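Local atomic coordinates of protein FkbI (Streptomyces hygroscopicus, PDB entry 1R2J), a protein that binds FAD and probably acts as an acyl-ACP dehydrogenase in making the methoxymalonyl extender unit of the polyketide FK520. Residues Thr133-Ala147 with Ala189-Ala203. Sequence-based numbering, arbitrary orientation.
Sequences TAVVDGHKVWTTAAA and AGHADLHLDQVRVPA. With FAD (flavin-adenine dinucleotide), chain B.
W142 and H191 meet beside the flavin: CE3 of W142 lies 3.8 Å from CG of H191, the CE3-CZ3 edge of W142 lying over one face of the H191 imidazole, toward its rim, the planes 52° apart. The same indole edge packs on the dimethylbenzene end of the isoalloxazine, CE3 of W142 being 3.6 Å from FAD C8, while CE1 of H191 touches the methyl C7M. T144 grips the flavin twice, its N reaching O4 and its OG1 donating to N5 at 2.6 Å. With OG1 turned beside the backbone N (chi1 -63°), hydroxyl and N-H both reach the flavin; the hydroxyl also sits in plane at the edge of the H191 ring, whose NE2 is bonded to C186 O.

Behind this corner, D193 replaces a backbone partner. Its OD1 takes the N-H of W142 at 2.9 Å, nearly head-on to the C-O bond, where a beta bulge between K140 and T143 shifts the register. From there strand 133-141 runs antiparallel to 192-196, then to 199-202. A second bulge, between V136 and G138, is bridged by D137, whose OD1 receives Q198 N at 2.7 Å on the anti lone pair; its OD2 pairs with R126.

The largely apolar face carries V136, L194, L196, V199 and V201; K140 leaves it to bond F111 O and F155 O and to pair with E113. V136 straddles the second bulge, CG1 lying 3.5 Å from V199 CB and CG2 touching L196 CD1, and strands 151-156 and 164-169 pack against the leucines and the last valines. On the other face the H139 and H195 rings lie side by side, oblique to each other, with planes 82° apart.

The strands belong to the middle beta domain of the acyl-CoA dehydrogenase fold and end at the flavin. The bonds to O4 and N5 would probably polarise the ring and influence its redox behaviour.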
loop_
_atom_site.group_PDB
_atom_site.type_symbol
_atom_site.label_atom_id
_atom_site.label_comp_id
_atom_site.label_asym_id
_atom_site.label_seq_id
_atom_site.Cartn_x
_atom_site.Cartn_y
_atom_site.Cartn_z
ATOM N N THR A 133 -17.981 -11.048 23.884
ATOM C CA THR A 133 -17.222 -9.841 23.591
ATOM C C THR A 133 -15.693 -9.965 23.623
ATOM O O THR A 133 -15.135 -10.724 24.417
ATOM C CB THR A 133 -17.661 -8.741 24.584
ATOM O OG1 THR A 133 -19.079 -8.553 24.492
ATOM C CG2 THR A 133 -16.976 -7.430 24.287
ATOM N N ALA A 134 -15.027 -9.207 22.751
ATOM C CA ALA A 134 -13.568 -9.208 22.684
ATOM C C ALA A 134 -13.022 -7.861 23.156
ATOM O O ALA A 134 -13.603 -6.809 22.880
ATOM C CB ALA A 134 -13.105 -9.497 21.260
ATOM N N VAL A 135 -11.910 -7.896 23.879
ATOM C CA VAL A 135 -11.292 -6.674 24.376
ATOM C C VAL A 135 -9.880 -6.540 23.810
ATOM O O VAL A 135 -9.016 -7.390 24.043
ATOM C CB VAL A 135 -11.219 -6.672 25.919
ATOM C CG1 VAL A 135 -10.668 -5.344 26.410
ATOM C CG2 VAL A 135 -12.602 -6.921 26.510
ATOM N N VAL A 136 -9.650 -5.475 23.049
ATOM C CA VAL A 136 -8.336 -5.241 22.463
ATOM C C VAL A 136 -7.691 -4.056 23.149
ATOM O O VAL A 136 -8.332 -3.030 23.368
ATOM C CB VAL A 136 -8.423 -4.958 20.942
ATOM C CG1 VAL A 136 -9.431 -3.864 20.674
ATOM C CG2 VAL A 136 -7.049 -4.553 20.409
ATOM N N ASP A 137 -6.419 -4.204 23.492
ATOM C CA ASP A 137 -5.697 -3.142 24.166
ATOM C C ASP A 137 -4.285 -3.052 23.605
ATOM O O ASP A 137 -3.534 -4.029 23.625
ATOM C CB ASP A 137 -5.636 -3.426 25.666
ATOM C CG ASP A 137 -5.229 -2.216 26.463
ATOM O OD1 ASP A 137 -6.045 -1.278 26.564
ATOM O OD2 ASP A 137 -4.095 -2.193 26.980
ATOM N N GLY A 138 -3.924 -1.876 23.107
ATOM C CA GLY A 138 -2.597 -1.708 22.549
ATOM C C GLY A 138 -2.379 -0.377 21.860
ATOM O O GLY A 138 -3.074 0.605 22.130
ATOM N N HIS A 139 -1.409 -0.355 20.955
ATOM C CA HIS A 139 -1.056 0.848 20.220
ATOM C C HIS A 139 -0.397 0.456 18.901
ATOM O O HIS A 139 0.446 -0.439 18.864
ATOM C CB HIS A 139 -0.076 1.684 21.052
ATOM C CG HIS A 139 0.285 3.002 20.435
ATOM N ND1 HIS A 139 0.802 3.109 19.161
ATOM C CD2 HIS A 139 0.226 4.264 20.923
ATOM C CE1 HIS A 139 1.045 4.380 18.891
ATOM N NE2 HIS A 139 0.704 5.101 19.944
ATOM N N LYS A 140 -0.797 1.113 17.819
ATOM C CA LYS A 140 -0.215 0.853 16.506
ATOM C C LYS A 140 0.328 2.184 16.003
ATOM O O LYS A 140 -0.154 3.246 16.407
ATOM C CB LYS A 140 -1.264 0.317 15.526
ATOM C CG LYS A 140 -1.837 -1.052 15.882
ATOM C CD LYS A 140 -0.746 -2.109 15.998
ATOM C CE LYS A 140 -1.320 -3.467 16.380
ATOM N NZ LYS A 140 -0.268 -4.515 16.575
ATOM N N VAL A 141 1.327 2.130 15.129
ATOM C CA VAL A 141 1.923 3.344 14.598
ATOM C C VAL A 141 1.872 3.393 13.082
ATOM O O VAL A 141 1.782 2.358 12.417
ATOM C CB VAL A 141 3.399 3.473 15.026
ATOM C CG1 VAL A 141 3.496 3.616 16.537
ATOM C CG2 VAL A 141 4.188 2.256 14.536
ATOM N N TRP A 142 1.913 4.609 12.544
ATOM C CA TRP A 142 1.913 4.819 11.100
ATOM C C TRP A 142 0.871 4.088 10.271
ATOM O O TRP A 142 1.117 3.800 9.103
ATOM C CB TRP A 142 3.287 4.466 10.538
ATOM C CG TRP A 142 4.266 5.552 10.670
ATOM C CD1 TRP A 142 5.117 5.775 11.711
ATOM C CD2 TRP A 142 4.498 6.595 9.725
ATOM N NE1 TRP A 142 5.872 6.896 11.470
ATOM C CE2 TRP A 142 5.512 7.419 10.256
ATOM C CE3 TRP A 142 3.947 6.914 8.478
ATOM C CZ2 TRP A 142 5.991 8.547 9.580
ATOM C CZ3 TRP A 142 4.422 8.034 7.807
ATOM C CH2 TRP A 142 5.436 8.837 8.362
ATOM N N THR A 143 -0.290 3.797 10.842
ATOM C CA THR A 143 -1.326 3.085 10.103
ATOM C C THR A 143 -1.842 3.891 8.913
ATOM O O THR A 143 -2.450 4.947 9.083
ATOM C CB THR A 143 -2.507 2.739 11.018
ATOM O OG1 THR A 143 -2.004 2.181 12.237
ATOM C CG2 THR A 143 -3.416 1.719 10.352
ATOM N N THR A 144 -1.602 3.384 7.706
ATOM C CA THR A 144 -2.041 4.062 6.489
ATOM C C THR A 144 -3.559 4.140 6.345
ATOM O O THR A 144 -4.265 3.166 6.609
ATOM C CB THR A 144 -1.489 3.363 5.231
ATOM O OG1 THR A 144 -0.059 3.428 5.237
ATOM C CG2 THR A 144 -2.024 4.043 3.972
ATOM N N ALA A 145 -4.041 5.307 5.916
ATOM C CA ALA A 145 -5.465 5.561 5.703
ATOM C C ALA A 145 -6.313 5.515 6.978
ATOM O O ALA A 145 -7.537 5.669 6.919
ATOM C CB ALA A 145 -6.016 4.570 4.679
ATOM N N ALA A 146 -5.676 5.308 8.125
ATOM C CA ALA A 146 -6.411 5.234 9.387
ATOM C C ALA A 146 -7.252 6.483 9.665
ATOM O O ALA A 146 -8.306 6.402 10.291
ATOM C CB ALA A 146 -5.444 4.986 10.545
ATOM N N ALA A 147 -6.789 7.638 9.198
ATOM C CA ALA A 147 -7.514 8.887 9.418
ATOM C C ALA A 147 -8.826 8.938 8.638
ATOM O O ALA A 147 -9.657 9.813 8.877
ATOM C CB ALA A 147 -6.633 10.075 9.034
ATOM N N ALA A 189 -1.941 10.283 2.493
ATOM C CA ALA A 189 -2.455 8.940 2.741
ATOM C C ALA A 189 -3.168 8.750 4.079
ATOM O O ALA A 189 -3.655 7.655 4.373
ATOM C CB ALA A 189 -1.332 7.930 2.610
ATOM N N GLY A 190 -3.216 9.800 4.891
ATOM C CA GLY A 190 -3.893 9.712 6.174
ATOM C C GLY A 190 -3.277 8.778 7.202
ATOM O O GLY A 190 -3.996 8.038 7.869
ATOM N N HIS A 191 -1.956 8.814 7.341
ATOM C CA HIS A 191 -1.256 7.970 8.311
ATOM C C HIS A 191 -1.647 8.419 9.711
ATOM O O HIS A 191 -1.812 9.606 9.962
ATOM C CB HIS A 191 0.261 8.129 8.163
ATOM C CG HIS A 191 0.741 8.044 6.750
ATOM N ND1 HIS A 191 0.771 6.862 6.044
ATOM C CD2 HIS A 191 1.161 9.003 5.895
ATOM C CE1 HIS A 191 1.187 7.096 4.813
ATOM N NE2 HIS A 191 1.430 8.389 4.696
ATOM N N ALA A 192 -1.789 7.475 10.630
ATOM C CA ALA A 192 -2.141 7.837 11.992
ATOM C C ALA A 192 -1.839 6.704 12.955
ATOM O O ALA A 192 -1.925 5.533 12.590
ATOM C CB ALA A 192 -3.617 8.205 12.059
ATOM N N ASP A 193 -1.461 7.057 14.180
ATOM C CA ASP A 193 -1.182 6.052 15.192
ATOM C C ASP A 193 -2.529 5.688 15.803
ATOM O O ASP A 193 -3.453 6.506 15.813
ATOM C CB ASP A 193 -0.260 6.602 16.286
ATOM C CG ASP A 193 1.094 7.050 15.751
ATOM O OD1 ASP A 193 1.562 6.487 14.736
ATOM O OD2 ASP A 193 1.699 7.958 16.359
ATOM N N LEU A 194 -2.638 4.468 16.311
ATOM C CA LEU A 194 -3.877 4.013 16.920
ATOM C C LEU A 194 -3.692 3.778 18.417
ATOM O O LEU A 194 -2.821 3.015 18.837
ATOM C CB LEU A 194 -4.342 2.711 16.259
ATOM C CG LEU A 194 -4.466 2.704 14.735
ATOM C CD1 LEU A 194 -4.963 1.340 14.267
ATOM C CD2 LEU A 194 -5.415 3.809 14.293
ATOM N N HIS A 195 -4.508 4.444 19.221
ATOM C CA HIS A 195 -4.449 4.274 20.665
ATOM C C HIS A 195 -5.671 3.455 21.057
ATOM O O HIS A 195 -6.806 3.913 20.925
ATOM C CB HIS A 195 -4.471 5.637 21.350
ATOM C CG HIS A 195 -3.391 6.559 20.877
ATOM N ND1 HIS A 195 -2.062 6.368 21.187
ATOM C CD2 HIS A 195 -3.441 7.665 20.098
ATOM C CE1 HIS A 195 -1.340 7.317 20.620
ATOM N NE2 HIS A 195 -2.152 8.117 19.953
ATOM N N LEU A 196 -5.432 2.232 21.513
ATOM C CA LEU A 196 -6.515 1.342 21.906
ATOM C C LEU A 196 -6.529 1.106 23.416
ATOM O O LEU A 196 -5.757 0.298 23.936
ATOM C CB LEU A 196 -6.376 0.004 21.176
ATOM C CG LEU A 196 -6.333 0.056 19.645
ATOM C CD1 LEU A 196 -6.041 -1.333 19.106
ATOM C CD2 LEU A 196 -7.650 0.582 19.097
ATOM N N ASP A 197 -7.421 1.808 24.108
ATOM C CA ASP A 197 -7.546 1.691 25.561
ATOM C C ASP A 197 -8.796 0.887 25.918
ATOM O O ASP A 197 -9.905 1.421 25.933
ATOM C CB ASP A 197 -7.600 3.095 26.178
ATOM C CG ASP A 197 -7.863 3.076 27.674
ATOM O OD1 ASP A 197 -7.283 2.220 28.377
ATOM O OD2 ASP A 197 -8.643 3.929 28.148
ATOM N N GLN A 198 -8.608 -0.403 26.188
ATOM C CA GLN A 198 -9.710 -1.302 26.534
ATOM C C GLN A 198 -10.901 -1.121 25.605
ATOM O O GLN A 198 -11.944 -0.626 26.022
ATOM C CB GLN A 198 -10.174 -1.066 27.975
ATOM C CG GLN A 198 -9.172 -1.459 29.037
ATOM C CD GLN A 198 -8.825 -2.931 28.988
ATOM O OE1 GLN A 198 -9.693 -3.790 29.141
ATOM N NE2 GLN A 198 -7.550 -3.231 28.781
ATOM N N VAL A 199 -10.749 -1.525 24.350
ATOM C CA VAL A 199 -11.828 -1.394 23.378
ATOM C C VAL A 199 -12.677 -2.656 23.333
ATOM O O VAL A 199 -12.168 -3.744 23.060
ATOM C CB VAL A 199 -11.269 -1.121 21.963
ATOM C CG1 VAL A 199 -12.403 -1.076 20.954
ATOM C CG2 VAL A 199 -10.497 0.189 21.956
ATOM N N ARG A 200 -13.973 -2.510 23.599
ATOM C CA ARG A 200 -14.880 -3.653 23.584
ATOM C C ARG A 200 -15.622 -3.788 22.256
ATOM O O ARG A 200 -16.249 -2.842 21.781
ATOM C CB ARG A 200 -15.911 -3.551 24.716
ATOM C CG ARG A 200 -15.358 -3.735 26.122
ATOM C CD ARG A 200 -14.685 -2.478 26.635
ATOM N NE ARG A 200 -14.142 -2.659 27.982
ATOM C CZ ARG A 200 -13.597 -1.685 28.706
ATOM N NH1 ARG A 200 -13.523 -0.455 28.213
ATOM N NH2 ARG A 200 -13.123 -1.938 29.921
ATOM N N VAL A 201 -15.545 -4.974 21.664
ATOM C CA VAL A 201 -16.223 -5.248 20.404
ATOM C C VAL A 201 -16.799 -6.659 20.424
ATOM O O VAL A 201 -16.377 -7.501 21.216
ATOM C CB VAL A 201 -15.258 -5.115 19.196
ATOM C CG1 VAL A 201 -14.807 -3.675 19.050
ATOM C CG2 VAL A 201 -14.064 -6.028 19.376
ATOM N N PRO A 202 -17.785 -6.931 19.558
ATOM C CA PRO A 202 -18.406 -8.257 19.496
ATOM C C PRO A 202 -17.371 -9.345 19.240
ATOM O O PRO A 202 -16.385 -9.123 18.535
ATOM C CB PRO A 202 -19.387 -8.122 18.335
ATOM C CG PRO A 202 -19.784 -6.683 18.404
ATOM C CD PRO A 202 -18.465 -5.991 18.649
ATOM N N ALA A 203 -17.595 -10.522 19.816
ATOM C CA ALA A 203 -16.679 -11.637 19.621
ATOM C C ALA A 203 -16.586 -11.938 18.128
ATOM O O ALA A 203 -15.590 -12.498 17.656
ATOM C CB ALA A 203 -17.177 -12.866 20.378
HETATM P PA FAD B . 13.258 -0.697 12.147
HETATM O O1A FAD B . 12.286 -1.706 11.743
HETATM O O2A FAD B . 13.410 0.164 13.373
HETATM O O5B FAD B . 13.998 0.046 11.034
HETATM C C5B FAD B . 15.180 -0.642 10.921
HETATM C C4B FAD B . 16.163 -0.233 9.879
HETATM O O4B FAD B . 17.045 -1.347 10.256
HETATM C C3B FAD B . 15.595 -0.583 8.540
HETATM O O3B FAD B . 16.329 0.076 7.562
HETATM C C2B FAD B . 15.723 -2.029 8.447
HETATM O O2B FAD B . 15.770 -2.675 7.148
HETATM C C1B FAD B . 16.992 -2.361 9.284
HETATM N N9A FAD B . 16.869 -3.624 9.933
HETATM C C8A FAD B . 16.040 -4.056 11.003
HETATM N N7A FAD B . 16.180 -5.302 11.346
HETATM C C5A FAD B . 17.149 -5.785 10.489
HETATM C C6A FAD B . 17.754 -7.037 10.338
HETATM N N6A FAD B . 17.443 -8.090 11.106
HETATM N N1A FAD B . 18.713 -7.181 9.353
HETATM C C2A FAD B . 19.054 -6.140 8.559
HETATM N N3A FAD B . 18.512 -4.853 8.632
HETATM C C4A FAD B . 17.543 -4.817 9.673
HETATM N N1 FAD B . 2.733 -0.232 9.361
HETATM C C2 FAD B . 1.502 -0.878 9.495
HETATM O O2 FAD B . 1.320 -1.790 10.323
HETATM N N3 FAD B . 0.443 -0.490 8.685
HETATM C C4 FAD B . 0.498 0.541 7.712
HETATM O O4 FAD B . -0.533 0.816 7.028
HETATM C C4X FAD B . 1.715 1.178 7.614
HETATM N N5 FAD B . 1.783 2.260 6.635
HETATM C C5X FAD B . 2.999 2.965 6.520
HETATM C C6 FAD B . 3.152 4.048 5.612
HETATM C C7 FAD B . 4.344 4.822 5.483
HETATM C C7M FAD B . 4.413 5.974 4.482
HETATM C C8 FAD B . 5.444 4.492 6.322
HETATM C C8M FAD B . 6.762 5.246 6.319
HETATM C C9 FAD B . 5.356 3.442 7.200
HETATM C C9A FAD B . 4.162 2.638 7.314
HETATM N N10 FAD B . 4.015 1.495 8.261
HETATM C C10 FAD B . 2.820 0.786 8.432
HETATM C "C1'" FAD B . 5.257 1.285 8.870
HETATM C "C2'" FAD B . 6.173 0.227 8.028
HETATM O "O2'" FAD B . 5.617 -1.018 8.540
HETATM C "C3'" FAD B . 7.474 0.377 8.588
HETATM O "O3'" FAD B . 8.332 0.994 7.597
HETATM C "C4'" FAD B . 8.469 -0.662 9.164
HETATM O "O4'" FAD B . 8.034 -1.641 10.069
HETATM C "C5'" FAD B . 9.293 0.346 9.814
HETATM O "O5'" FAD B . 9.833 -0.045 11.040
HETATM P P FAD B . 10.602 1.132 11.852
HETATM O O1P FAD B . 10.007 0.139 12.611
HETATM O O2P FAD B . 11.207 1.601 13.202
HETATM O O3P FAD B . 11.993 0.309 12.026
#